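Local coordinates for MMS19 nucleotide excision repair protein homolog (Mus musculus, PDB 6TBL) that probably acts as a key component of the cytosolic iron-sulfur protein assembly complex, which inserts iron-sulfur clusters into apoproteins of DNA metabolism and genome integrity, at residues P34-A39 and M73-R78; L45-L50 and S82-Y87; A68-M73 and K108-A113; V24-L29 and S62-I67; Q90-L95 and S112-W117. All blocks are in the same frame, centred on the assembly; numbering follows the deposited sequence.

Interaction 1: residues P34-A39 and M73-R78. With K (potassium ion), chain G.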
# COMPACT_ATOMS: atom_id res chain seq x y z
N PRO A 34 -22.15 31.30 1.77
CA PRO A 34 -23.43 31.33 1.05
C PRO A 34 -23.28 31.59 -0.43
O PRO A 34 -24.07 31.07 -1.23
CB PRO A 34 -24.21 32.46 1.75
CG PRO A 34 -23.53 32.63 3.07
CD PRO A 34 -22.09 32.33 2.82
N LEU A 35 -22.28 32.39 -0.83
CA LEU A 35 -22.04 32.62 -2.25
C LEU A 35 -21.65 31.33 -2.96
O LEU A 35 -22.06 31.09 -4.10
CB LEU A 35 -20.97 33.69 -2.44
CG LEU A 35 -21.27 35.06 -1.83
CD1 LEU A 35 -20.10 36.01 -2.05
CD2 LEU A 35 -22.55 35.64 -2.39
N LEU A 36 -20.85 30.49 -2.29
CA LEU A 36 -20.49 29.21 -2.88
C LEU A 36 -21.70 28.30 -3.03
O LEU A 36 -21.77 27.51 -3.98
CB LEU A 36 -19.43 28.51 -2.03
CG LEU A 36 -18.08 29.23 -1.90
CD1 LEU A 36 -17.18 28.53 -0.89
CD2 LEU A 36 -17.40 29.32 -3.26
N LEU A 37 -22.67 28.42 -2.13
CA LEU A 37 -23.82 27.53 -2.16
C LEU A 37 -24.91 28.01 -3.11
O LEU A 37 -25.58 27.19 -3.76
CB LEU A 37 -24.40 27.36 -0.76
CG LEU A 37 -23.45 26.79 0.29
CD1 LEU A 37 -24.12 26.75 1.66
CD2 LEU A 37 -22.98 25.40 -0.11
N GLU A 38 -25.10 29.33 -3.22
CA GLU A 38 -26.21 29.88 -3.99
C GLU A 38 -25.81 30.46 -5.34
O GLU A 38 -26.67 30.57 -6.22
CB GLU A 38 -26.93 30.97 -3.18
CG GLU A 38 -27.31 30.55 -1.77
CD GLU A 38 -28.27 29.37 -1.75
OE1 GLU A 38 -28.99 29.17 -2.75
OE2 GLU A 38 -28.30 28.65 -0.73
N ALA A 39 -24.55 30.83 -5.53
CA ALA A 39 -24.07 31.38 -6.80
C ALA A 39 -22.85 30.60 -7.28
O ALA A 39 -21.77 31.16 -7.45
CB ALA A 39 -23.75 32.87 -6.66
N MET A 73 -14.43 24.98 2.37
CA MET A 73 -13.92 23.86 1.59
C MET A 73 -15.01 22.85 1.31
O MET A 73 -15.07 22.26 0.22
CB MET A 73 -12.75 23.20 2.31
CG MET A 73 -11.49 24.03 2.34
SD MET A 73 -10.89 24.35 0.67
CE MET A 73 -10.63 22.68 0.08
N HIS A 74 -15.89 22.63 2.29
CA HIS A 74 -17.06 21.79 2.06
C HIS A 74 -18.01 22.45 1.06
O HIS A 74 -18.51 21.79 0.14
CB HIS A 74 -17.77 21.52 3.39
CG HIS A 74 -18.94 20.60 3.27
ND1 HIS A 74 -20.20 21.04 2.92
CD2 HIS A 74 -19.06 19.27 3.49
CE1 HIS A 74 -21.04 20.02 2.91
NE2 HIS A 74 -20.37 18.93 3.25
N ALA A 75 -18.26 23.75 1.23
CA ALA A 75 -19.18 24.46 0.34
C ALA A 75 -18.65 24.56 -1.08
O ALA A 75 -19.44 24.74 -2.01
CB ALA A 75 -19.47 25.85 0.89
N LEU A 76 -17.33 24.46 -1.27
CA LEU A 76 -16.76 24.49 -2.61
C LEU A 76 -17.28 23.34 -3.47
O LEU A 76 -17.38 23.48 -4.70
CB LEU A 76 -15.24 24.44 -2.55
CG LEU A 76 -14.48 25.76 -2.48
CD1 LEU A 76 -12.99 25.51 -2.45
CD2 LEU A 76 -14.85 26.62 -3.68
N THR A 77 -17.63 22.21 -2.86
CA THR A 77 -18.08 21.05 -3.61
C THR A 77 -19.42 21.28 -4.31
O THR A 77 -19.85 20.41 -5.07
CB THR A 77 -18.17 19.83 -2.70
OG1 THR A 77 -19.16 20.05 -1.69
CG2 THR A 77 -16.82 19.57 -2.03
N ARG A 78 -20.09 22.42 -4.06
CA ARG A 78 -21.31 22.74 -4.78
C ARG A 78 -21.04 23.31 -6.17
O ARG A 78 -21.95 23.33 -7.01
CB ARG A 78 -22.16 23.73 -3.97
CG ARG A 78 -23.58 23.91 -4.49
CD ARG A 78 -24.56 24.14 -3.36
NE ARG A 78 -24.58 23.01 -2.43
CZ ARG A 78 -25.42 22.90 -1.41
NH1 ARG A 78 -26.32 23.85 -1.19
NH2 ARG A 78 -25.37 21.85 -0.61
K K G . -20.57 19.17 -7.51
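Leu37 and Arg78 meet through different first torsions: CG of Leu37 is anti to its carbonyl carbon (chi1 -60°), whereas CG of Arg78 is anti to its backbone N (chi1 -168°). They join helix 22-38 of HEAT repeat 2 to the segment 73-78 of HEAT repeat 3, within the C-terminal region of MMS19. Bent at chi2 and chi3, the Arg78 chain runs past the Leu37 backbone and turns one guanidinium face to Leu37 CD2, which lies 3.6 Å from that plane, offset toward its rim. The same methyl, Leu37 CD2, rests 3.7 Å from Ala75 CB. Deeper in, Leu36 CB faces Ala75 CB at 4.0 Å, and Leu36 CD2 meets Leu76 CD2 at 3.7 Å. The small Ala75 thus lets both leucines come close, while Leu50 and Phe54 of helix 47-57 add to the apolar surroundings of Leu36. In the same segment as Ala75, Thr77 OG1 donates to His74 O over 2.6 Å, nearly in line with the carbonyl, and Thr77 N bonds to this oxygen too. Thr77 also reaches the metal through its backbone: its O binds the potassium ion at 2.8 Å, alongside Leu79 O and Thr81 OG1.

Interaction 2: residues L45-L50 and S82-Y87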
# COMPACT_ATOMS: atom_id res chain seq x y z
N LEU A 45 -15.22 30.87 -11.34
CA LEU A 45 -14.11 31.54 -12.00
C LEU A 45 -12.91 31.68 -11.08
O LEU A 45 -11.76 31.67 -11.55
CB LEU A 45 -14.56 32.91 -12.50
CG LEU A 45 -15.59 32.92 -13.63
CD1 LEU A 45 -16.03 34.35 -13.90
CD2 LEU A 45 -15.03 32.28 -14.89
N HIS A 46 -13.14 31.79 -9.78
CA HIS A 46 -12.08 32.06 -8.82
C HIS A 46 -11.73 30.83 -8.00
O HIS A 46 -11.30 30.95 -6.85
CB HIS A 46 -12.49 33.22 -7.91
CG HIS A 46 -13.11 34.37 -8.65
ND1 HIS A 46 -14.43 34.36 -9.06
CD2 HIS A 46 -12.60 35.55 -9.06
CE1 HIS A 46 -14.70 35.49 -9.69
NE2 HIS A 46 -13.60 36.23 -9.70
N VAL A 47 -11.89 29.64 -8.58
CA VAL A 47 -11.64 28.40 -7.84
C VAL A 47 -10.20 28.34 -7.35
O VAL A 47 -9.93 27.96 -6.20
CB VAL A 47 -11.99 27.17 -8.70
CG1 VAL A 47 -11.46 25.91 -8.05
CG2 VAL A 47 -13.49 27.07 -8.86
N ASP A 48 -9.25 28.73 -8.20
CA ASP A 48 -7.84 28.58 -7.85
C ASP A 48 -7.49 29.40 -6.61
O ASP A 48 -6.82 28.90 -5.70
CB ASP A 48 -6.95 28.97 -9.02
CG ASP A 48 -5.52 28.52 -8.84
OD1 ASP A 48 -5.22 27.35 -9.17
OD2 ASP A 48 -4.70 29.32 -8.35
N THR A 49 -7.95 30.65 -6.56
CA THR A 49 -7.67 31.47 -5.39
C THR A 49 -8.56 31.09 -4.20
O THR A 49 -8.16 31.28 -3.05
CB THR A 49 -7.82 32.96 -5.73
OG1 THR A 49 -7.49 33.75 -4.59
CG2 THR A 49 -9.24 33.27 -6.17
N LEU A 50 -9.75 30.55 -4.46
CA LEU A 50 -10.59 30.07 -3.37
C LEU A 50 -9.96 28.85 -2.70
O LEU A 50 -9.83 28.80 -1.47
CB LEU A 50 -12.00 29.75 -3.87
CG LEU A 50 -12.90 30.94 -4.22
CD1 LEU A 50 -14.15 30.48 -4.95
CD2 LEU A 50 -13.26 31.74 -2.98
N SER A 82 -16.92 19.43 -12.94
CA SER A 82 -15.91 19.41 -13.99
C SER A 82 -14.77 20.39 -13.74
O SER A 82 -13.67 20.19 -14.26
CB SER A 82 -16.56 19.71 -15.35
OG SER A 82 -17.17 20.99 -15.35
N VAL A 83 -15.00 21.44 -12.94
CA VAL A 83 -13.95 22.41 -12.65
C VAL A 83 -13.24 22.14 -11.33
O VAL A 83 -12.20 22.76 -11.07
CB VAL A 83 -14.50 23.85 -12.66
CG1 VAL A 83 -15.40 24.06 -13.86
CG2 VAL A 83 -15.23 24.16 -11.36
N LEU A 84 -13.78 21.25 -10.50
CA LEU A 84 -13.15 20.91 -9.23
C LEU A 84 -12.18 19.74 -9.35
O LEU A 84 -11.23 19.66 -8.58
CB LEU A 84 -14.20 20.58 -8.18
CG LEU A 84 -15.28 21.63 -7.92
CD1 LEU A 84 -16.13 21.20 -6.76
CD2 LEU A 84 -14.67 22.99 -7.68
N LEU A 85 -12.41 18.85 -10.32
CA LEU A 85 -11.61 17.63 -10.41
C LEU A 85 -10.11 17.87 -10.55
O LEU A 85 -9.34 17.12 -9.93
CB LEU A 85 -12.14 16.76 -11.56
CG LEU A 85 -13.56 16.22 -11.35
CD1 LEU A 85 -14.03 15.45 -12.57
CD2 LEU A 85 -13.63 15.37 -10.10
N PRO A 86 -9.62 18.87 -11.31
CA PRO A 86 -8.17 19.12 -11.32
C PRO A 86 -7.60 19.54 -9.98
O PRO A 86 -6.37 19.57 -9.83
CB PRO A 86 -8.01 20.24 -12.37
CG PRO A 86 -9.37 20.84 -12.50
CD PRO A 86 -10.32 19.71 -12.29
N TYR A 87 -8.44 19.87 -9.00
CA TYR A 87 -7.99 20.17 -7.65
C TYR A 87 -8.25 19.04 -6.66
O TYR A 87 -7.74 19.10 -5.54
CB TYR A 87 -8.67 21.45 -7.14
CG TYR A 87 -8.36 22.68 -7.97
CD1 TYR A 87 -7.27 23.49 -7.67
CD2 TYR A 87 -9.14 23.01 -9.07
CE1 TYR A 87 -6.98 24.61 -8.42
CE2 TYR A 87 -8.86 24.13 -9.83
CZ TYR A 87 -7.78 24.92 -9.50
OH TYR A 87 -7.49 26.04 -10.26
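Tyr87 OH donates a hydrogen bond of 2.8 Å to Asp48 OD1, using the anti lone pair of that oxygen. The bond links helix 47-57 of HEAT repeat 3 to helix 81-94, which runs on into HEAT repeat 4. CG of Asp48 is anti to the backbone N (chi1 -166°), and the aspartate meets the tyrosine side chain at about a right angle. OD1 lies at the ring edge, in its plane, although the carboxylate and ring planes are 60° apart. Beneath this polar rim the same ring takes part in a CH-pi contact: Val47 CG1 sits over one face, 4.0 Å from the centroid of the Tyr87 ring, with Tyr87 CE2 as its nearest ring atom. One residue thus pairs an exposed acid through its hydroxyl and covers a buried valine with its face. An alanine in place of Tyr87 would probably leave Asp48 without its donor and open a gap over Val47 CG1. Apolar contacts continue away from the ring, where Leu79 touches both Val47 and Leu84. Val47 CG2 faces Val83 CG2 at 4.2 Å, and Val47 CG1 looks onto Leu84 CD2 at 4.4 Å.

Interaction 3: residues A68-M73 and K108-A113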
# COMPACT_ATOMS: atom_id res chain seq x y z
N ALA A 68 -14.27 27.83 10.00
CA ALA A 68 -14.93 28.52 8.90
C ALA A 68 -14.26 28.20 7.57
O ALA A 68 -14.94 28.03 6.55
CB ALA A 68 -14.94 30.02 9.15
N ALA A 69 -12.93 28.10 7.56
CA ALA A 69 -12.21 27.79 6.33
C ALA A 69 -12.59 26.41 5.80
O ALA A 69 -12.81 26.24 4.59
CB ALA A 69 -10.71 27.88 6.56
N LEU A 70 -12.69 25.42 6.69
CA LEU A 70 -13.06 24.08 6.26
C LEU A 70 -14.52 24.00 5.83
O LEU A 70 -14.85 23.22 4.93
CB LEU A 70 -12.79 23.08 7.38
CG LEU A 70 -11.32 22.90 7.77
CD1 LEU A 70 -11.19 21.98 8.96
CD2 LEU A 70 -10.51 22.38 6.59
N GLN A 71 -15.39 24.79 6.45
CA GLN A 71 -16.78 24.83 6.00
C GLN A 71 -16.90 25.40 4.59
O GLN A 71 -17.80 25.00 3.84
CB GLN A 71 -17.63 25.65 6.98
CG GLN A 71 -17.74 25.03 8.36
CD GLN A 71 -18.57 25.87 9.31
OE1 GLN A 71 -19.07 26.93 8.95
NE2 GLN A 71 -18.73 25.39 10.54
N CYS A 72 -16.02 26.32 4.22
CA CYS A 72 -15.99 26.80 2.85
C CYS A 72 -15.42 25.74 1.91
O CYS A 72 -15.88 25.61 0.76
CB CYS A 72 -15.17 28.09 2.76
SG CYS A 72 -16.05 29.55 3.33
N MET A 73 -14.43 24.98 2.37
CA MET A 73 -13.92 23.86 1.59
C MET A 73 -15.01 22.85 1.31
O MET A 73 -15.07 22.26 0.22
CB MET A 73 -12.75 23.20 2.31
CG MET A 73 -11.49 24.03 2.34
SD MET A 73 -10.89 24.35 0.67
CE MET A 73 -10.63 22.68 0.08
N LYS A 108 -13.86 17.55 13.03
CA LYS A 108 -15.18 17.20 12.50
C LYS A 108 -15.44 17.88 11.16
O LYS A 108 -15.94 17.25 10.22
CB LYS A 108 -16.26 17.57 13.52
CG LYS A 108 -17.68 17.50 12.98
CD LYS A 108 -18.69 18.03 13.99
CE LYS A 108 -20.06 18.19 13.35
NZ LYS A 108 -21.07 18.71 14.31
N GLU A 109 -15.10 19.17 11.06
CA GLU A 109 -15.28 19.88 9.79
C GLU A 109 -14.33 19.37 8.72
O GLU A 109 -14.69 19.32 7.54
CB GLU A 109 -15.08 21.38 10.00
CG GLU A 109 -15.93 21.96 11.13
CD GLU A 109 -17.41 21.89 10.84
OE1 GLU A 109 -17.80 21.86 9.65
OE2 GLU A 109 -18.20 21.86 11.81
N ALA A 110 -13.11 18.97 9.11
CA ALA A 110 -12.17 18.41 8.14
C ALA A 110 -12.68 17.09 7.59
O ALA A 110 -12.57 16.83 6.38
CB ALA A 110 -10.80 18.24 8.78
N VAL A 111 -13.24 16.24 8.45
CA VAL A 111 -13.85 14.99 7.99
C VAL A 111 -14.98 15.29 7.01
O VAL A 111 -15.09 14.67 5.95
CB VAL A 111 -14.35 14.16 9.18
CG1 VAL A 111 -15.20 13.00 8.71
CG2 VAL A 111 -13.17 13.66 9.99
N SER A 112 -15.83 16.26 7.36
CA SER A 112 -16.97 16.58 6.51
C SER A 112 -16.53 17.14 5.16
O SER A 112 -17.07 16.77 4.12
CB SER A 112 -17.89 17.57 7.23
OG SER A 112 -18.99 17.93 6.42
N ALA A 113 -15.54 18.03 5.17
CA ALA A 113 -15.08 18.63 3.92
C ALA A 113 -14.37 17.61 3.04
O ALA A 113 -14.64 17.50 1.84
CB ALA A 113 -14.17 19.83 4.21
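Leu70 and Ala113 mark the close side of the contact between helices 63-76 and 104-118, where small side chains let the two backbones approach. Ala113 CB lies 3.5 Å from Leu70 O, so a methyl group from one helix rests on a carbonyl of the other. Leu70 reaches further across: its CD1 meets Ala110 CB at 3.8 Å and also touches the Ala110 backbone N, while its CB faces Glu109 CB. Met73 contributes its base alone, CB standing 4.1 Å from Ala113 CB. Bends at chi2 and chi3 lead the rest of that chain away, to where it packs on Phe54 and Leu55 of helix 47-57.

The other margin is partly exposed and looser. Here Gln71 runs out extended beyond CG and crosses Glu109, which is bent at chi2 (-65°). Glu109 OE1 approaches the aliphatic Gln71 CG at 3.4 Å, but stays 3.8 Å from Gln71 NE2, too far for a firm polar link, and the amide and carboxylate planes are 64° apart. Glu109 also leans on Ile67, one turn before Gln71 on helix 63-76. The short axes run nearly parallel, 13° apart, and come within 8.5 Å of each other. Such side-by-side, parallel stacking of the second helices of successive repeats, here HEAT repeats 3 and 4, is characteristic of the HEAT-repeat solenoid.

Interaction 4: residues V24-L29 and S62-I67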
# COMPACT_ATOMS: atom_id res chain seq x y z
N VAL A 24 -11.13 39.91 10.30
CA VAL A 24 -11.43 40.12 8.88
C VAL A 24 -11.59 38.78 8.17
O VAL A 24 -12.44 38.64 7.28
CB VAL A 24 -10.33 40.98 8.23
CG1 VAL A 24 -10.65 41.26 6.77
CG2 VAL A 24 -10.16 42.28 9.01
N GLN A 25 -10.80 37.78 8.55
CA GLN A 25 -10.90 36.47 7.91
C GLN A 25 -12.24 35.80 8.23
O GLN A 25 -12.94 35.34 7.32
CB GLN A 25 -9.73 35.59 8.34
CG GLN A 25 -8.38 36.14 7.93
CD GLN A 25 -7.22 35.42 8.59
OE1 GLN A 25 -7.41 34.65 9.53
NE2 GLN A 25 -6.01 35.68 8.11
N LEU A 26 -12.60 35.75 9.51
CA LEU A 26 -13.93 35.25 9.88
C LEU A 26 -15.03 36.05 9.20
O LEU A 26 -16.07 35.49 8.83
CB LEU A 26 -14.10 35.29 11.40
CG LEU A 26 -13.36 34.20 12.17
CD1 LEU A 26 -13.50 34.41 13.66
CD2 LEU A 26 -13.89 32.83 11.76
N SER A 27 -14.82 37.36 9.02
CA SER A 27 -15.85 38.20 8.42
C SER A 27 -16.08 37.83 6.96
O SER A 27 -17.22 37.61 6.54
CB SER A 27 -15.46 39.67 8.56
OG SER A 27 -16.43 40.52 7.97
N THR A 28 -15.01 37.76 6.17
CA THR A 28 -15.18 37.46 4.75
C THR A 28 -15.62 36.02 4.53
O THR A 28 -16.36 35.74 3.58
CB THR A 28 -13.89 37.76 3.98
OG1 THR A 28 -14.06 37.41 2.60
CG2 THR A 28 -12.72 36.99 4.56
N LEU A 29 -15.18 35.09 5.38
CA LEU A 29 -15.57 33.69 5.23
C LEU A 29 -17.06 33.51 5.44
O LEU A 29 -17.69 32.66 4.79
CB LEU A 29 -14.77 32.81 6.18
CG LEU A 29 -13.31 32.54 5.82
CD1 LEU A 29 -12.58 31.91 6.99
CD2 LEU A 29 -13.22 31.65 4.59
N SER A 62 -6.25 30.64 14.91
CA SER A 62 -7.60 30.72 15.46
C SER A 62 -8.38 29.45 15.16
O SER A 62 -8.42 28.98 14.01
CB SER A 62 -8.32 31.93 14.87
OG SER A 62 -9.70 31.92 15.21
N MET A 63 -9.00 28.88 16.19
CA MET A 63 -9.84 27.71 16.00
C MET A 63 -11.07 28.05 15.17
O MET A 63 -11.51 27.25 14.34
CB MET A 63 -10.25 27.12 17.35
CG MET A 63 -10.93 25.77 17.27
SD MET A 63 -11.82 25.37 18.78
CE MET A 63 -10.74 26.08 20.02
N ALA A 64 -11.64 29.24 15.37
CA ALA A 64 -12.84 29.62 14.64
C ALA A 64 -12.55 29.83 13.16
O ALA A 64 -13.38 29.51 12.30
CB ALA A 64 -13.45 30.89 15.24
N VAL A 65 -11.36 30.35 12.84
CA VAL A 65 -10.99 30.55 11.44
C VAL A 65 -10.81 29.21 10.74
O VAL A 65 -11.31 29.00 9.63
CB VAL A 65 -9.73 31.42 11.34
CG1 VAL A 65 -9.22 31.47 9.90
CG2 VAL A 65 -10.01 32.83 11.84
N ARG A 66 -10.11 28.28 11.39
CA ARG A 66 -9.93 26.95 10.80
C ARG A 66 -11.27 26.28 10.52
O ARG A 66 -11.45 25.64 9.48
CB ARG A 66 -9.07 26.08 11.71
CG ARG A 66 -7.60 26.46 11.73
CD ARG A 66 -6.76 25.47 12.54
NE ARG A 66 -6.58 25.89 13.93
CZ ARG A 66 -7.11 25.27 14.98
NH1 ARG A 66 -7.87 24.20 14.80
NH2 ARG A 66 -6.88 25.73 16.20
N ILE A 67 -12.22 26.44 11.44
CA ILE A 67 -13.55 25.86 11.25
C ILE A 67 -14.24 26.50 10.05
O ILE A 67 -14.75 25.80 9.16
CB ILE A 67 -14.38 26.00 12.53
CG1 ILE A 67 -13.83 25.10 13.63
CG2 ILE A 67 -15.85 25.70 12.25
CD1 ILE A 67 -14.54 25.23 14.95
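Leu26 and Val65 carry the apolar part of this contact, Leu26 CG lying 3.6 Å from Val65 CG2. Leu26 has CG anti to the carbonyl carbon (chi1 -75°), and its two methyls spread over Ala64: CD1 meets Ala64 CB at 3.9 Å, while CD2 lies against Ala64 O. Leu29 adds a more distant brush, its CD1 standing 4.1 Å from Val65 O. An alanine in place of Leu26 would probably open a gap over Ala64 and leave Val65 CG2 without its nearest partner on segment 24-29.

The polar contribution of the Gln25 side chain is an amide oxygen set against methyl groups. Gln25, extended beyond CG, brings OE1 to 3.7 Å from Val65 CG1, and the oxygen lies near both methyls of Val65, CG2 being shared with Leu26. Gln25 NE2 is engaged by Cys19 O, which helps to fix the amide.

The hydrogen bonds serve the start of helix 63-76. Ser62 occupies its N-cap, where OG accepts from Val65 N at 3.3 Å with an N-H...O angle of 160°, and more weakly from Ala64 N. Arg66, one turn after Ser62, forms a salt bridge with Asp101 and bonds through NE to Ser60 O.

Leu57 of helix 47-57 touches Gln25, Leu29 and Val65 together. The short axes come within 9.5 Å of each other and cross at 27°, a side-by-side pairing of successive second helices that typifies a HEAT-repeat array, here between repeats 2 and 3.

Interaction 5: residues Q90-L95 and S112-W117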
# COMPACT_ATOMS: atom_id res chain seq x y z
N GLN A 90 -5.02 17.29 -4.85
CA GLN A 90 -4.27 18.09 -3.89
C GLN A 90 -5.12 18.48 -2.69
O GLN A 90 -4.58 18.64 -1.58
CB GLN A 90 -3.70 19.34 -4.56
CG GLN A 90 -4.72 20.44 -4.81
CD GLN A 90 -4.07 21.79 -5.04
OE1 GLN A 90 -4.06 22.31 -6.16
NE2 GLN A 90 -3.51 22.37 -3.98
N VAL A 91 -6.43 18.62 -2.87
CA VAL A 91 -7.30 18.97 -1.75
C VAL A 91 -7.38 17.82 -0.76
O VAL A 91 -7.29 18.02 0.46
CB VAL A 91 -8.69 19.39 -2.26
CG1 VAL A 91 -9.68 19.42 -1.11
CG2 VAL A 91 -8.63 20.75 -2.93
N ILE A 92 -7.53 16.59 -1.26
CA ILE A 92 -7.60 15.43 -0.38
C ILE A 92 -6.29 15.26 0.38
O ILE A 92 -6.28 14.90 1.56
CB ILE A 92 -7.97 14.17 -1.19
CG1 ILE A 92 -9.41 14.29 -1.71
CG2 ILE A 92 -7.81 12.91 -0.36
CD1 ILE A 92 -9.94 13.04 -2.36
N ARG A 93 -5.16 15.52 -0.29
CA ARG A 93 -3.88 15.50 0.41
C ARG A 93 -3.79 16.63 1.43
O ARG A 93 -3.35 16.42 2.56
CB ARG A 93 -2.73 15.59 -0.60
CG ARG A 93 -2.80 14.54 -1.70
CD ARG A 93 -1.84 14.84 -2.83
NE ARG A 93 -0.45 14.73 -2.41
CZ ARG A 93 0.59 14.74 -3.24
NH1 ARG A 93 1.82 14.64 -2.77
NH2 ARG A 93 0.39 14.86 -4.55
N ALA A 94 -4.23 17.84 1.05
CA ALA A 94 -4.15 18.98 1.96
C ALA A 94 -5.08 18.81 3.15
O ALA A 94 -4.70 19.13 4.28
CB ALA A 94 -4.47 20.27 1.21
N LEU A 95 -6.30 18.31 2.92
CA LEU A 95 -7.25 18.16 4.02
C LEU A 95 -6.88 17.03 4.97
O LEU A 95 -7.54 16.87 6.00
CB LEU A 95 -8.66 17.94 3.46
CG LEU A 95 -9.29 19.15 2.77
CD1 LEU A 95 -10.71 18.87 2.33
CD2 LEU A 95 -9.24 20.36 3.69
N SER A 112 -15.83 16.26 7.36
CA SER A 112 -16.97 16.58 6.51
C SER A 112 -16.53 17.14 5.16
O SER A 112 -17.07 16.77 4.12
CB SER A 112 -17.89 17.57 7.23
OG SER A 112 -18.99 17.93 6.42
N ALA A 113 -15.54 18.03 5.17
CA ALA A 113 -15.08 18.63 3.92
C ALA A 113 -14.37 17.61 3.04
O ALA A 113 -14.64 17.50 1.84
CB ALA A 113 -14.17 19.83 4.21
N ARG A 114 -13.45 16.84 3.63
CA ARG A 114 -12.69 15.87 2.85
C ARG A 114 -13.59 14.77 2.31
O ARG A 114 -13.37 14.29 1.19
CB ARG A 114 -11.57 15.28 3.72
CG ARG A 114 -10.52 14.47 2.97
CD ARG A 114 -9.35 14.20 3.89
NE ARG A 114 -8.17 13.67 3.21
CZ ARG A 114 -7.73 12.42 3.34
NH1 ARG A 114 -8.38 11.56 4.12
NH2 ARG A 114 -6.65 12.03 2.68
N GLY A 115 -14.61 14.37 3.08
CA GLY A 115 -15.50 13.32 2.62
C GLY A 115 -16.27 13.70 1.37
O GLY A 115 -16.54 12.84 0.53
N GLU A 116 -16.62 14.98 1.23
CA GLU A 116 -17.32 15.43 0.03
C GLU A 116 -16.38 15.56 -1.16
O GLU A 116 -16.83 15.47 -2.31
CB GLU A 116 -18.03 16.75 0.30
CG GLU A 116 -19.23 16.60 1.21
CD GLU A 116 -20.30 15.71 0.62
OE1 GLU A 116 -20.57 15.83 -0.59
OE2 GLU A 116 -20.87 14.88 1.36
N TRP A 117 -15.09 15.79 -0.92
CA TRP A 117 -14.13 15.83 -2.01
C TRP A 117 -13.77 14.45 -2.52
O TRP A 117 -13.27 14.33 -3.65
CB TRP A 117 -12.87 16.58 -1.58
CG TRP A 117 -13.04 18.07 -1.63
CD1 TRP A 117 -13.62 18.87 -0.69
CD2 TRP A 117 -12.62 18.95 -2.69
NE1 TRP A 117 -13.59 20.18 -1.08
CE2 TRP A 117 -12.98 20.26 -2.31
CE3 TRP A 117 -11.97 18.75 -3.91
CZ2 TRP A 117 -12.72 21.36 -3.11
CZ3 TRP A 117 -11.71 19.86 -4.71
CH2 TRP A 117 -12.08 21.14 -4.30
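Arg114 supplies the polar link, gripping Ile92 O side-on with two nitrogens. NE donates at 2.8 Å to Ile92 O, in the carbonyl plane and on a lone pair, with an N-H...O angle of 158°. NH2 makes the second bond to Ile92 O at 3.1 Å, from above the carbonyl plane. The acceptor lies in the guanidinium plane, and the remaining nitrogen, NH1, bonds to the backbone of another protein chain. Ile92 CG2 also lies beside NE and NH2.

The aromatic interaction is a CH-pi contact, with Val91 and Trp117 crossing at about a right angle. Val91 CG1 stands over the indole, 3.5 Å from the centroid of the five-membered ring of Trp117 and 18° off its normal. Val91 CG2 reaches the six-membered part, 3.7 Å from Trp117 CZ3.

Among the apolar contacts, Leu95 CD1 lies 3.6 Å from Arg114 CA, and Leu95 CB flanks the extended arginine chain at CD. Ile92 CG1 faces Trp117 CB at 4.2 Å.

Helices 81-94 and 104-118 thus form the roughly antiparallel pair of HEAT repeat 4, the short axes here at 153°. Helices 47-57 and 63-76 of the preceding repeat adjoin it: Val51 and Met73 touch Val91, Leu55 and Leu70 touch Leu95, and Trp117 NE1 bonds to Met73 O.

Interactions 1, 3 and 5 are buried, whereas interactions 2 and 4 are only partly so. Helix 63-76 runs through three of them: interactions 1 and 4 both join it to helix 22-38, about 16 Å apart between centres, and interaction 3 joins it to helix 104-118. That helix continues into interaction 5, which shares Ser112 and Ala113 with interaction 3. Chemistry follows the helices more than the depth: the two contacts of helix 81-94, interactions 2 and 5, each add hydrogen bonding and a CH-pi contact, whereas interactions 1, 3 and 4 are held across by side-chain packing. The potassium site lies at the end marked by interactions 1 and 2.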